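Local coordinates for protein phosphoribosyl-aminoimidazole carboxylase (Aspergillus clavatus, PDB 3K5I) that probably carboxylates 5-aminoimidazole ribonucleotide to its N5-carboxyamino form at the expense of ATP, as an ATP-grasp synthetase of purine biosynthesis, at residues R25-L30 against C87-A92; L83-D88 against A106-I111; L163-K168 against L198-W203; C236-A241 against P330-N335; P356-H361 against G375-T380. One frame throughout, in Å; residues are numbered along the deposited sequence.

Contact 1 (R25-L30 against C87-A92); sequences RKVGVL and CDVVTA
Gly28 is bound to the strand 89-92 through both its backbone polar atoms: its N donates to Val89 O at 2.7 Å, and its O accepts from Thr91 N at 2.6 Å. Leu30 N continues the parallel pairing with a bond to Thr91 O (2.8 Å). At the other end a carboxylate replaces a carbonyl, since Lys26 N donates to Asp88 OD2 over 3.0 Å in an almost straight line (175°), whereas Lys26 O receives weak bonds from Asp88 N and Val89 N. With CG beside its own backbone N (chi1 -48°), Asp88 can turn OD2 to Lys26 N. Cys87 SG lies against the bare backbone of Gly28, 3.6 Å from its CA. On the same face Leu30 CD2 touches Val90 CG1 (3.7 Å) and Leu30 CB meets Ala92 CB (3.8 Å); on the other, Val27 CG2 runs alongside Val89 CG1 (4.1 Å). Both are inner strands of a parallel, Rossmann-like sheet, and the chain past Leu30 and Ala92 soon enters the 5-aminoimidazole ribonucleotide pocket. Strand 49-54 borders 26-30, helix 77-84 covers Leu30 and Val90, and helix 307-315 covers Val27 and Thr91, whose OG1 bonds to Glu112 O and His311.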
# COMPACT_ATOMS: atom_id res chain seq x y z
N ARG A 25 3.11 21.14 3.26
CA ARG A 25 3.36 21.05 4.69
C ARG A 25 4.12 19.81 5.11
O ARG A 25 4.05 18.75 4.47
CB ARG A 25 2.08 21.27 5.49
CG ARG A 25 1.29 22.36 4.79
CD ARG A 25 0.23 22.96 5.65
NE ARG A 25 -1.08 22.46 5.27
CZ ARG A 25 -2.08 22.34 6.14
NH1 ARG A 25 -1.93 22.68 7.41
NH2 ARG A 25 -3.24 21.88 5.72
N LYS A 26 4.85 19.99 6.20
CA LYS A 26 5.67 18.96 6.80
C LYS A 26 4.91 18.51 8.03
O LYS A 26 4.31 19.30 8.75
CB LYS A 26 7.05 19.56 7.12
CG LYS A 26 8.10 19.41 5.99
CD LYS A 26 9.45 20.16 6.15
CE LYS A 26 9.31 21.68 6.13
NZ LYS A 26 9.79 22.52 7.29
N VAL A 27 4.90 17.20 8.24
CA VAL A 27 4.22 16.61 9.38
C VAL A 27 5.24 15.97 10.32
O VAL A 27 6.09 15.20 9.81
CB VAL A 27 3.28 15.47 8.95
CG1 VAL A 27 2.65 14.93 10.20
CG2 VAL A 27 2.17 15.99 7.98
N GLY A 28 5.19 16.30 11.62
CA GLY A 28 6.14 15.77 12.62
C GLY A 28 5.37 14.66 13.28
O GLY A 28 4.23 14.91 13.75
N VAL A 29 5.96 13.47 13.28
CA VAL A 29 5.25 12.36 13.94
C VAL A 29 6.06 11.92 15.15
O VAL A 29 7.22 11.50 15.03
CB VAL A 29 4.87 11.12 13.05
CG1 VAL A 29 6.11 10.36 12.62
CG2 VAL A 29 4.06 10.05 13.86
N LEU A 30 5.45 11.99 16.32
CA LEU A 30 6.17 11.57 17.51
C LEU A 30 6.09 10.02 17.66
O LEU A 30 5.04 9.51 18.02
CB LEU A 30 5.38 12.13 18.67
CG LEU A 30 5.83 13.42 19.34
CD1 LEU A 30 7.15 14.22 18.91
CD2 LEU A 30 4.47 14.09 19.47
N CYS A 87 8.43 21.56 11.75
CA CYS A 87 7.37 20.96 11.01
C CYS A 87 6.10 21.77 11.17
O CYS A 87 5.92 22.49 12.15
CB CYS A 87 7.29 19.47 11.49
SG CYS A 87 6.25 19.35 12.99
N ASP A 88 5.20 21.69 10.20
CA ASP A 88 3.99 22.46 10.37
C ASP A 88 2.94 21.87 11.26
O ASP A 88 2.08 22.65 11.63
CB ASP A 88 3.41 22.96 9.06
CG ASP A 88 4.48 23.59 8.24
OD1 ASP A 88 4.98 24.72 8.55
OD2 ASP A 88 4.85 22.79 7.37
N VAL A 89 2.95 20.57 11.57
CA VAL A 89 1.91 20.03 12.46
C VAL A 89 2.61 18.86 13.08
O VAL A 89 3.36 18.11 12.46
CB VAL A 89 0.54 19.67 11.85
CG1 VAL A 89 0.75 18.74 10.67
CG2 VAL A 89 -0.41 19.07 12.89
N VAL A 90 2.40 18.77 14.37
CA VAL A 90 3.04 17.68 15.09
C VAL A 90 1.99 16.67 15.51
O VAL A 90 0.99 17.01 16.13
CB VAL A 90 3.84 18.20 16.30
CG1 VAL A 90 4.19 17.02 17.23
CG2 VAL A 90 5.08 18.95 15.78
N THR A 91 2.15 15.40 15.18
CA THR A 91 1.11 14.46 15.59
C THR A 91 1.79 13.30 16.32
O THR A 91 3.01 13.31 16.52
CB THR A 91 0.17 14.01 14.42
OG1 THR A 91 -0.95 13.29 14.99
CG2 THR A 91 0.88 13.17 13.31
N ALA A 92 1.04 12.31 16.76
CA ALA A 92 1.67 11.17 17.43
C ALA A 92 1.15 9.81 17.04
O ALA A 92 -0.03 9.62 16.81
CB ALA A 92 1.65 11.31 18.96

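Contact 2 (L83-D88 against A106-I111); sequences LAKTCD and ASEVKI
Val109 straddles the turn that follows Ala84 because its two methyls diverge. CG1 sits between its backbone N and carbonyl carbon (chi1 65°) and reaches Ala84 CB at 4.0 Å, while CG2, on the far side from N, points into the bend at Cys87 and Asp88. There CG2 is 4.1 Å from Cys87 SG and 3.3 Å from Asp88 O; its approach to Cys87 O is so short that the fine detail is doubtful. At the rim Lys85 and Glu108 run side by side, bent at chi2, and form a long salt bridge (NZ to OE1, 3.9 Å); the disorder of Glu108 and a second conformer of Lys85 suggest it is loose. One water lies between Glu108 O (2.7 Å) and, more weakly, Ala84 O, with more acceptors in reach than protons; another links Asp88 O with Lys110 N weakly. In this parallel alpha/beta fold, strand 89-92, helix 99-105 and strand 110-111 form a beta-alpha-beta crossover, and the contact joins the turns leading into its two strands.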
# COMPACT_ATOMS: atom_id res chain seq x y z
N LEU A 83 11.89 18.39 16.96
CA LEU A 83 10.91 17.98 15.93
C LEU A 83 9.90 19.04 15.56
O LEU A 83 9.58 19.34 14.40
CB LEU A 83 10.03 16.83 16.38
CG LEU A 83 9.02 16.29 15.33
CD1 LEU A 83 9.68 15.33 14.32
CD2 LEU A 83 7.95 15.50 16.13
N ALA A 84 9.36 19.61 16.61
CA ALA A 84 8.36 20.67 16.41
C ALA A 84 8.84 21.97 15.75
O ALA A 84 8.07 22.70 15.11
CB ALA A 84 7.87 20.98 17.76
N LYS A 85 10.11 22.29 15.93
CA LYS A 85 10.63 23.51 15.34
C LYS A 85 10.92 23.28 13.85
O LYS A 85 11.56 24.08 13.15
CB LYS A 85 12.00 23.85 16.00
CG LYS A 85 12.06 24.12 17.49
CD LYS A 85 12.03 25.61 17.89
CE LYS A 85 11.31 25.81 19.24
NZ LYS A 85 11.66 27.07 19.98
N THR A 86 10.45 22.17 13.33
CA THR A 86 10.78 21.96 11.93
C THR A 86 9.59 21.39 11.18
O THR A 86 9.70 20.81 10.11
CB THR A 86 12.05 21.06 11.85
OG1 THR A 86 11.83 19.79 12.50
CG2 THR A 86 13.18 21.72 12.57
N CYS A 87 8.43 21.56 11.75
CA CYS A 87 7.37 20.96 11.01
C CYS A 87 6.10 21.77 11.17
O CYS A 87 5.92 22.49 12.15
CB CYS A 87 7.29 19.47 11.49
SG CYS A 87 6.25 19.35 12.99
N ASP A 88 5.20 21.69 10.20
CA ASP A 88 3.99 22.46 10.37
C ASP A 88 2.94 21.87 11.26
O ASP A 88 2.08 22.65 11.63
CB ASP A 88 3.41 22.96 9.06
CG ASP A 88 4.48 23.59 8.24
OD1 ASP A 88 4.98 24.72 8.55
OD2 ASP A 88 4.85 22.79 7.37
N ALA A 106 3.59 24.70 21.98
CA ALA A 106 2.26 24.96 21.44
C ALA A 106 2.20 26.26 20.62
O ALA A 106 1.43 26.42 19.68
CB ALA A 106 1.27 24.91 22.54
N SER A 107 3.06 27.21 20.95
CA SER A 107 3.14 28.48 20.26
C SER A 107 3.92 28.48 18.93
O SER A 107 3.85 29.45 18.16
CB SER A 107 3.86 29.43 21.22
OG SER A 107 3.61 29.02 22.56
N GLU A 108 4.68 27.42 18.69
CA GLU A 108 5.51 27.31 17.47
C GLU A 108 5.05 26.37 16.33
O GLU A 108 5.61 26.34 15.23
CB GLU A 108 6.96 27.06 17.92
CG GLU A 108 7.74 28.36 18.27
CD GLU A 108 7.94 28.68 19.77
OE1 GLU A 108 8.71 29.62 20.08
OE2 GLU A 108 7.32 28.03 20.65
N VAL A 109 4.00 25.60 16.60
CA VAL A 109 3.48 24.67 15.62
C VAL A 109 2.11 24.24 16.12
O VAL A 109 1.77 24.36 17.32
CB VAL A 109 4.41 23.46 15.52
CG1 VAL A 109 4.37 22.75 16.86
CG2 VAL A 109 4.02 22.56 14.34
N LYS A 110 1.31 23.75 15.18
CA LYS A 110 -0.02 23.24 15.55
C LYS A 110 0.19 21.83 16.08
O LYS A 110 1.15 21.14 15.68
CB LYS A 110 -0.97 23.07 14.34
CG LYS A 110 -1.57 24.33 13.74
CD LYS A 110 -1.32 24.26 12.23
CE LYS A 110 -2.32 25.04 11.33
NZ LYS A 110 -1.97 25.02 9.85
N ILE A 111 -0.71 21.43 16.97
CA ILE A 111 -0.56 20.07 17.51
C ILE A 111 -1.85 19.31 17.33
O ILE A 111 -2.86 19.72 17.83
CB ILE A 111 -0.10 19.98 19.00
CG1 ILE A 111 1.19 20.83 19.21
CG2 ILE A 111 -0.05 18.45 19.44
CD1 ILE A 111 1.51 21.44 20.66
O HOH W 1 7.30 25.49 13.27
O HOH W 2 1.77 25.78 12.63

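Contact 3 (L163-K168 against L198-W203). With ADP (adenosine-5'-diphosphate), chain G.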
# COMPACT_ATOMS: atom_id res chain seq x y z
N LEU A 163 -9.27 -10.25 38.67
CA LEU A 163 -9.37 -8.83 38.39
C LEU A 163 -8.21 -8.50 37.45
O LEU A 163 -7.23 -9.24 37.32
CB LEU A 163 -9.29 -8.04 39.68
CG LEU A 163 -8.25 -8.34 40.76
CD1 LEU A 163 -6.99 -7.76 40.06
CD2 LEU A 163 -8.54 -7.67 42.16
N MET A 164 -8.30 -7.36 36.77
CA MET A 164 -7.21 -7.04 35.85
C MET A 164 -6.26 -6.08 36.52
O MET A 164 -6.69 -4.98 36.86
CB MET A 164 -7.74 -6.44 34.54
CG MET A 164 -6.68 -6.27 33.45
SD MET A 164 -5.82 -7.82 33.27
CE MET A 164 -6.85 -8.56 32.24
N LEU A 165 -5.02 -6.47 36.78
CA LEU A 165 -4.17 -5.48 37.42
C LEU A 165 -3.60 -4.63 36.31
O LEU A 165 -3.11 -5.19 35.33
CB LEU A 165 -3.00 -6.07 38.21
CG LEU A 165 -2.20 -5.11 39.11
CD1 LEU A 165 -3.04 -4.19 40.06
CD2 LEU A 165 -1.03 -5.83 39.89
N LYS A 166 -3.60 -3.31 36.44
CA LYS A 166 -3.06 -2.50 35.35
C LYS A 166 -2.20 -1.31 35.76
O LYS A 166 -2.52 -0.62 36.74
CB LYS A 166 -4.22 -1.90 34.56
CG LYS A 166 -5.36 -2.80 34.15
CD LYS A 166 -6.20 -2.14 33.02
CE LYS A 166 -7.18 -3.09 32.24
NZ LYS A 166 -8.15 -2.51 31.17
N SER A 167 -1.15 -1.05 34.98
CA SER A 167 -0.24 0.08 35.14
C SER A 167 -1.03 1.25 34.56
O SER A 167 -1.66 1.16 33.48
CB SER A 167 1.01 0.03 34.23
OG SER A 167 1.76 1.25 34.38
N LYS A 168 -0.99 2.36 35.27
CA LYS A 168 -1.67 3.55 34.77
C LYS A 168 -0.90 4.14 33.57
O LYS A 168 -1.41 4.62 32.56
CB LYS A 168 -1.68 4.57 35.91
CG LYS A 168 -2.62 4.21 37.05
CD LYS A 168 -2.50 5.40 38.03
CE LYS A 168 -3.25 5.40 39.35
NZ LYS A 168 -3.66 6.82 39.73
N LEU A 198 -0.28 1.92 39.75
CA LEU A 198 -1.31 0.94 39.37
C LEU A 198 -2.70 1.25 39.84
O LEU A 198 -2.96 2.08 40.72
CB LEU A 198 -1.03 -0.38 40.12
CG LEU A 198 0.43 -0.75 40.11
CD1 LEU A 198 0.45 -2.11 40.78
CD2 LEU A 198 0.96 -0.79 38.66
N TYR A 199 -3.61 0.48 39.28
CA TYR A 199 -5.00 0.55 39.69
C TYR A 199 -5.50 -0.82 39.23
O TYR A 199 -4.91 -1.47 38.39
CB TYR A 199 -5.80 1.72 39.11
CG TYR A 199 -6.14 1.51 37.67
CD1 TYR A 199 -5.15 1.71 36.70
CD2 TYR A 199 -7.40 1.07 37.28
CE1 TYR A 199 -5.47 1.56 35.40
CE2 TYR A 199 -7.71 0.89 35.95
CZ TYR A 199 -6.71 1.11 35.03
OH TYR A 199 -6.84 1.00 33.68
N ALA A 200 -6.57 -1.33 39.82
CA ALA A 200 -7.11 -2.64 39.44
C ALA A 200 -8.49 -2.44 38.83
O ALA A 200 -9.18 -1.46 39.15
CB ALA A 200 -7.21 -3.54 40.69
N GLU A 201 -8.90 -3.36 37.97
CA GLU A 201 -10.22 -3.09 37.43
C GLU A 201 -11.12 -4.29 37.72
O GLU A 201 -10.68 -5.44 37.70
CB GLU A 201 -9.97 -2.82 35.94
CG GLU A 201 -10.35 -1.43 35.51
CD GLU A 201 -10.25 -1.29 34.00
OE1 GLU A 201 -10.26 -2.33 33.31
OE2 GLU A 201 -10.15 -0.16 33.49
N LYS A 202 -12.39 -4.04 38.01
CA LYS A 202 -13.27 -5.17 38.30
C LYS A 202 -13.34 -5.92 36.99
O LYS A 202 -13.28 -5.28 35.93
CB LYS A 202 -14.65 -4.68 38.74
CG LYS A 202 -15.76 -5.65 38.39
CD LYS A 202 -17.01 -5.30 39.20
CE LYS A 202 -17.05 -6.00 40.55
NZ LYS A 202 -18.28 -5.65 41.32
N TRP A 203 -13.47 -7.24 37.03
CA TRP A 203 -13.52 -8.04 35.81
C TRP A 203 -14.56 -7.59 34.83
O TRP A 203 -15.64 -7.11 35.21
CB TRP A 203 -13.83 -9.52 36.07
CG TRP A 203 -13.33 -10.34 34.92
CD1 TRP A 203 -14.05 -11.06 34.00
CD2 TRP A 203 -11.97 -10.52 34.56
NE1 TRP A 203 -13.19 -11.68 33.09
CE2 TRP A 203 -11.91 -11.34 33.42
CE3 TRP A 203 -10.78 -10.03 35.08
CZ2 TRP A 203 -10.74 -11.70 32.82
CZ3 TRP A 203 -9.62 -10.41 34.49
CH2 TRP A 203 -9.59 -11.23 33.38
PB ADP G . -3.62 -2.17 26.52
O1B ADP G . -2.26 -2.68 26.77
O2B ADP G . -3.28 -0.70 26.56
O3B ADP G . -4.59 -2.20 25.29
PA ADP G . -6.27 -2.87 27.74
O1A ADP G . -7.00 -2.51 26.52
O2A ADP G . -6.98 -2.26 28.93
O3A ADP G . -4.71 -2.52 27.66
O5' ADP G . -6.49 -4.46 27.79
C5' ADP G . -6.27 -5.29 26.65
C4' ADP G . -7.30 -6.39 26.63
O4' ADP G . -7.25 -7.14 27.87
C3' ADP G . -8.77 -6.01 26.59
O3' ADP G . -9.11 -6.03 25.19
C2' ADP G . -9.52 -7.20 27.21
O2' ADP G . -9.30 -8.43 26.45
C1' ADP G . -8.53 -7.42 28.33
N9 ADP G . -9.03 -6.67 29.47
C8 ADP G . -8.69 -5.38 29.76
N7 ADP G . -9.44 -4.90 30.78
C5 ADP G . -10.19 -6.00 31.15
C6 ADP G . -11.08 -6.16 32.27
N6 ADP G . -11.53 -5.44 33.13
N1 ADP G . -11.69 -7.38 32.36
C2 ADP G . -11.41 -8.45 31.53
N3 ADP G . -10.51 -8.33 30.58
C4 ADP G . -9.94 -7.13 30.39
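Met164 and Trp203 line the adenine site. Met164 CG is anti to the backbone N (chi1 -172°), and bends at chi2 and chi3 then bring CE to 4.0 Å from Trp203 CH2 and 3.9 Å from C4 of the bound ADP. The C2 edge of adenine is set over the indole face, ADP C2 3.5 Å from Trp203 CE2, the base tilted rather than stacked flat, and an indole edge is directed at the backbone of Leu163. On the reverse of the sheet Leu165 CD2 meets Leu198 CD1 at 4.1 Å, beside Ala200. Further along the adenine side, Lys166 passes Tyr199, its CD 3.3 Å from the phenol OH, and runs out extended to the nucleotide. Lys166 NZ donates to three acceptors: ADP O2A, modelled at 2.5 Å, too short to be taken literally, ADP N7 at 2.7 Å, and Glu201 OE1 at 3.0 Å, the last met from above the carboxylate plane (41° out). The base amino group N6 adds weak bonds to Glu201 OE1 and Lys202 O. One lysine thus spans base and alpha-phosphate, and Glu201 probably offsets part of its charge. Two antiparallel hydrogen-bonded pairs, Met164 with Glu201 and Lys166 with Tyr199, keep these side chains in step. The strands are the inner pair of a four-stranded ATP-grasp sheet, flanked by 177-180 and 141-144, while helix 124-132 touches Lys166, Tyr199 and Glu201.

Contact 4 (C236-A241 against P330-N335); sequences CKLVYA and PSIMLN
Leu238 and Leu334 meet more tightly than carbon atoms usually do, CD2 to CD1 at 3.3 Å. On the same face of the sheet Ile332 lies against Tyr240: its CG2 sits over the ring, offset toward the rim, in a CH-pi contact 4.2 Å from the centroid and 22° from the ring normal. Met333 occupies the reverse face with CG anti to the backbone N (chi1 175°), the chain then bending at chi2 and chi3 to bring CE within 3.8 Å of Val239 CG2. Behind these side chains stands an antiparallel backbone frame. Val239 and Met333 exchange two bonds (Val239 N to Met333 O 2.6 Å, Met333 N to Val239 O 2.8 Å), Ala241 and Ser331 do the same, and Asn335 N reaches Lys237 O at 2.7 Å. Asn335 adds a side-chain bond, ND2 to Cys236 O at 2.9 Å, arriving above the carbonyl plane (62° out of it); the same ND2 also bonds to Asn294 OD1, which fixes how the amide is turned. Lys237 and Leu238 form a classic beta bulge opposite Val230, and Lys237 NZ pairs with Glu232. The contact joins an ATP-grasp strand to one of the C-terminal region within a continuous antiparallel sheet. Strand 221-232 lies beyond 236-241, and 373-380 lies beyond 331-335. Helix 384-399 covers Tyr240 and Ile332, while His297 and Tyr298 touch the Met333, Ser331 and Ala241 side.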
# COMPACT_ATOMS: atom_id res chain seq x y z
N CYS A 236 -4.08 -7.81 21.15
CA CYS A 236 -4.99 -8.08 20.06
C CYS A 236 -4.39 -9.18 19.19
O CYS A 236 -3.17 -9.26 18.92
CB CYS A 236 -5.17 -6.81 19.22
SG CYS A 236 -6.17 -7.00 17.69
N LYS A 237 -5.29 -10.01 18.69
CA LYS A 237 -4.89 -11.13 17.86
C LYS A 237 -5.57 -11.06 16.49
O LYS A 237 -4.90 -11.01 15.45
CB LYS A 237 -5.17 -12.45 18.60
CG LYS A 237 -4.78 -13.69 17.81
CD LYS A 237 -5.15 -14.91 18.65
CE LYS A 237 -5.45 -16.18 17.85
NZ LYS A 237 -5.97 -17.22 18.80
N LEU A 238 -6.89 -11.04 16.52
CA LEU A 238 -7.63 -10.97 15.26
C LEU A 238 -8.59 -9.82 15.27
O LEU A 238 -9.05 -9.39 16.34
CB LEU A 238 -8.64 -12.12 15.14
CG LEU A 238 -7.86 -13.42 15.09
CD1 LEU A 238 -8.69 -14.65 15.57
CD2 LEU A 238 -7.52 -13.43 13.60
N VAL A 239 -8.91 -9.39 14.04
CA VAL A 239 -9.92 -8.36 13.80
C VAL A 239 -10.83 -8.86 12.65
O VAL A 239 -10.28 -9.28 11.65
CB VAL A 239 -9.34 -6.93 13.56
CG1 VAL A 239 -10.50 -5.95 13.22
CG2 VAL A 239 -8.57 -6.42 14.81
N TYR A 240 -12.16 -8.84 12.80
CA TYR A 240 -13.15 -9.24 11.75
C TYR A 240 -13.90 -7.97 11.42
O TYR A 240 -14.55 -7.31 12.22
CB TYR A 240 -14.16 -10.27 12.23
CG TYR A 240 -13.50 -11.54 12.68
CD1 TYR A 240 -12.85 -11.61 13.91
CD2 TYR A 240 -13.47 -12.65 11.85
CE1 TYR A 240 -12.21 -12.75 14.32
CE2 TYR A 240 -12.81 -13.82 12.28
CZ TYR A 240 -12.23 -13.87 13.51
OH TYR A 240 -11.62 -15.07 13.82
N ALA A 241 -13.81 -7.59 10.16
CA ALA A 241 -14.44 -6.34 9.82
C ALA A 241 -15.37 -6.52 8.63
O ALA A 241 -14.97 -7.00 7.60
CB ALA A 241 -13.26 -5.33 9.57
N PRO A 330 -15.64 -7.94 2.98
CA PRO A 330 -15.28 -8.45 4.32
C PRO A 330 -13.79 -8.80 4.47
O PRO A 330 -13.12 -9.21 3.50
CB PRO A 330 -16.19 -9.68 4.54
CG PRO A 330 -17.38 -9.41 3.61
CD PRO A 330 -17.00 -8.34 2.55
N SER A 331 -13.29 -8.65 5.69
CA SER A 331 -11.89 -8.97 5.95
C SER A 331 -11.54 -9.36 7.37
O SER A 331 -12.28 -9.17 8.34
CB SER A 331 -10.91 -8.00 5.29
OG SER A 331 -11.10 -6.66 5.70
N ILE A 332 -10.38 -9.98 7.48
CA ILE A 332 -9.94 -10.43 8.79
C ILE A 332 -8.45 -10.04 8.91
O ILE A 332 -7.68 -10.27 7.97
CB ILE A 332 -10.06 -12.03 8.91
CG1 ILE A 332 -11.52 -12.45 8.77
CG2 ILE A 332 -9.72 -12.56 10.34
CD1 ILE A 332 -11.65 -13.93 8.49
N MET A 333 -8.05 -9.46 10.04
CA MET A 333 -6.63 -9.14 10.20
C MET A 333 -6.22 -9.99 11.38
O MET A 333 -6.95 -10.07 12.41
CB MET A 333 -6.38 -7.64 10.50
CG MET A 333 -4.92 -7.18 10.81
SD MET A 333 -4.90 -6.24 12.38
CE MET A 333 -5.16 -7.45 13.56
N LEU A 334 -5.06 -10.61 11.18
CA LEU A 334 -4.40 -11.45 12.18
C LEU A 334 -3.06 -10.78 12.56
O LEU A 334 -2.31 -10.32 11.69
CB LEU A 334 -4.15 -12.85 11.60
CG LEU A 334 -3.43 -13.79 12.59
CD1 LEU A 334 -4.33 -14.45 13.62
CD2 LEU A 334 -2.87 -14.89 11.77
N ASN A 335 -2.72 -10.64 13.84
CA ASN A 335 -1.45 -10.00 14.17
C ASN A 335 -0.42 -11.09 14.12
O ASN A 335 -0.81 -12.20 14.36
CB ASN A 335 -1.45 -9.46 15.62
CG ASN A 335 -1.81 -7.99 15.68
OD1 ASN A 335 -1.73 -7.29 14.65
ND2 ASN A 335 -2.24 -7.51 16.84

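Contact 5 (P356-H361 against G375-T380)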
# COMPACT_ATOMS: atom_id res chain seq x y z
N PRO A 356 -4.98 -17.43 0.12
CA PRO A 356 -5.44 -16.63 -1.03
C PRO A 356 -5.85 -15.27 -0.42
O PRO A 356 -6.32 -15.26 0.71
CB PRO A 356 -6.67 -17.40 -1.60
CG PRO A 356 -6.68 -18.73 -0.88
CD PRO A 356 -5.73 -18.71 0.30
N ASN A 357 -5.73 -14.17 -1.16
CA ASN A 357 -6.18 -12.84 -0.68
C ASN A 357 -5.57 -12.23 0.55
O ASN A 357 -6.13 -11.31 1.14
CB ASN A 357 -7.69 -12.87 -0.43
CG ASN A 357 -8.43 -13.20 -1.70
OD1 ASN A 357 -7.77 -13.30 -2.76
ND2 ASN A 357 -9.76 -13.35 -1.63
N ALA A 358 -4.41 -12.74 0.92
CA ALA A 358 -3.80 -12.28 2.13
C ALA A 358 -2.77 -11.20 1.88
O ALA A 358 -1.82 -11.40 1.12
CB ALA A 358 -3.20 -13.51 2.79
N SER A 359 -2.96 -10.05 2.52
CA SER A 359 -2.00 -8.98 2.30
C SER A 359 -1.07 -9.03 3.49
O SER A 359 -1.53 -8.95 4.63
CB SER A 359 -2.76 -7.65 2.20
OG SER A 359 -1.97 -6.51 2.44
N ILE A 360 0.23 -9.16 3.20
CA ILE A 360 1.22 -9.24 4.26
C ILE A 360 1.91 -7.93 4.60
O ILE A 360 2.36 -7.26 3.71
CB ILE A 360 2.31 -10.26 3.89
CG1 ILE A 360 1.70 -11.66 3.61
CG2 ILE A 360 3.43 -10.18 4.92
CD1 ILE A 360 2.26 -12.67 2.60
N HIS A 361 2.01 -7.59 5.89
CA HIS A 361 2.65 -6.38 6.32
C HIS A 361 3.59 -6.75 7.42
O HIS A 361 3.11 -7.02 8.53
CB HIS A 361 1.61 -5.44 6.97
CG HIS A 361 0.55 -4.96 6.02
ND1 HIS A 361 0.49 -3.65 5.60
CD2 HIS A 361 -0.47 -5.62 5.41
CE1 HIS A 361 -0.51 -3.53 4.74
NE2 HIS A 361 -1.10 -4.70 4.60
N GLY A 375 4.15 -7.65 12.78
CA GLY A 375 3.64 -7.45 11.45
C GLY A 375 2.14 -7.90 11.57
O GLY A 375 1.68 -8.16 12.66
N HIS A 376 1.37 -7.91 10.48
CA HIS A 376 -0.03 -8.31 10.40
C HIS A 376 -0.32 -8.77 9.00
O HIS A 376 0.41 -8.42 8.08
CB HIS A 376 -1.03 -7.25 10.86
CG HIS A 376 -1.28 -6.14 9.86
ND1 HIS A 376 -0.63 -4.93 9.95
CD2 HIS A 376 -2.14 -6.02 8.81
CE1 HIS A 376 -1.07 -4.11 9.01
NE2 HIS A 376 -1.99 -4.75 8.29
N ILE A 377 -1.35 -9.60 8.88
CA ILE A 377 -1.78 -10.15 7.60
C ILE A 377 -3.23 -9.76 7.54
O ILE A 377 -3.98 -9.87 8.54
CB ILE A 377 -1.95 -11.67 7.57
CG1 ILE A 377 -0.69 -12.31 8.12
CG2 ILE A 377 -2.23 -12.13 6.10
CD1 ILE A 377 0.51 -11.73 7.46
N THR A 378 -3.61 -9.28 6.37
CA THR A 378 -5.03 -8.92 6.28
C THR A 378 -5.61 -9.75 5.14
O THR A 378 -5.12 -9.67 4.02
CB THR A 378 -5.30 -7.40 5.98
OG1 THR A 378 -5.03 -6.60 7.12
CG2 THR A 378 -6.79 -7.15 5.76
N VAL A 379 -6.68 -10.48 5.43
CA VAL A 379 -7.33 -11.26 4.34
C VAL A 379 -8.75 -10.75 3.97
O VAL A 379 -9.63 -10.55 4.83
CB VAL A 379 -7.36 -12.75 4.72
CG1 VAL A 379 -8.08 -13.60 3.69
CG2 VAL A 379 -5.96 -13.22 4.87
N THR A 380 -8.99 -10.51 2.68
CA THR A 380 -10.32 -10.01 2.28
C THR A 380 -11.11 -11.13 1.57
O THR A 380 -10.59 -12.21 1.27
CB THR A 380 -10.10 -8.91 1.25
OG1 THR A 380 -9.27 -9.44 0.20
CG2 THR A 380 -9.30 -7.80 1.85
O HOH W 3 -6.19 -8.45 0.78
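A beta hairpin, strands 358-362 and 373-380 of the C-terminal region, brings His361 and His376 together in an offset stack, centroids 4.2 Å apart and planes at 12°. His376 NE2 lies over His361 near the ring's rim, and His361 CB is 3.8 Å from the His376 centroid, above its face. His376 reaches this place with CG between its backbone N and carbonyl carbon (chi1 77°). Both rings are fixed in rotation by outside bonds, His361 NE2 to Glu301, which also takes Ser359 OG, and His376 ND1 to Tyr363 OH. The backbones pair antiparallel through Ser359 with Thr378 (N to O 2.7 Å each way) and His361 with His376. At the far end Asn357 ND2 donates to Thr380 O (3.2 Å) from above the carbonyl plane (47°), Thr380 N returns a weak bond to Asn357 O, and a water donates to that same oxygen at 2.9 Å. On the opposite face Ala358 CB presses on Val379 CG2 (3.5 Å), and Ile360 CG1 runs beside Ile377 CD1 (4.0 Å). Strand 331-337 lies beyond 375-380, helices 344-352 and 384-399 cover the Ile377 side, and helix 299-302 covers the Thr378 side. The second subunit packs on 356-361, its Ser324 OG bonding to Asn357 N.

How the contacts relate
The five contacts are spread over three sheets of the chain. Contacts 1 and 2, with centres about 7 Å apart, share Cys87 and Asp88; contact 1 lies within a parallel sheet, and contact 2 packs the turns beside it, next to 110-111, its outermost strand within the chain. Contact 3 comes next, in the separate four-stranded sheet that holds the adenine, its centre about 34 Å from that of contact 1. Contacts 4 and 5, with centres about 9 Å apart, are successive steps across one antiparallel sheet, in which strands 331-337 and 373-380 are neighbours. That sheet carries ATP-grasp strands into the C-terminal region. The nucleotide and ribonucleotide sites lie among these parts, while contact 5 reaches the second subunit.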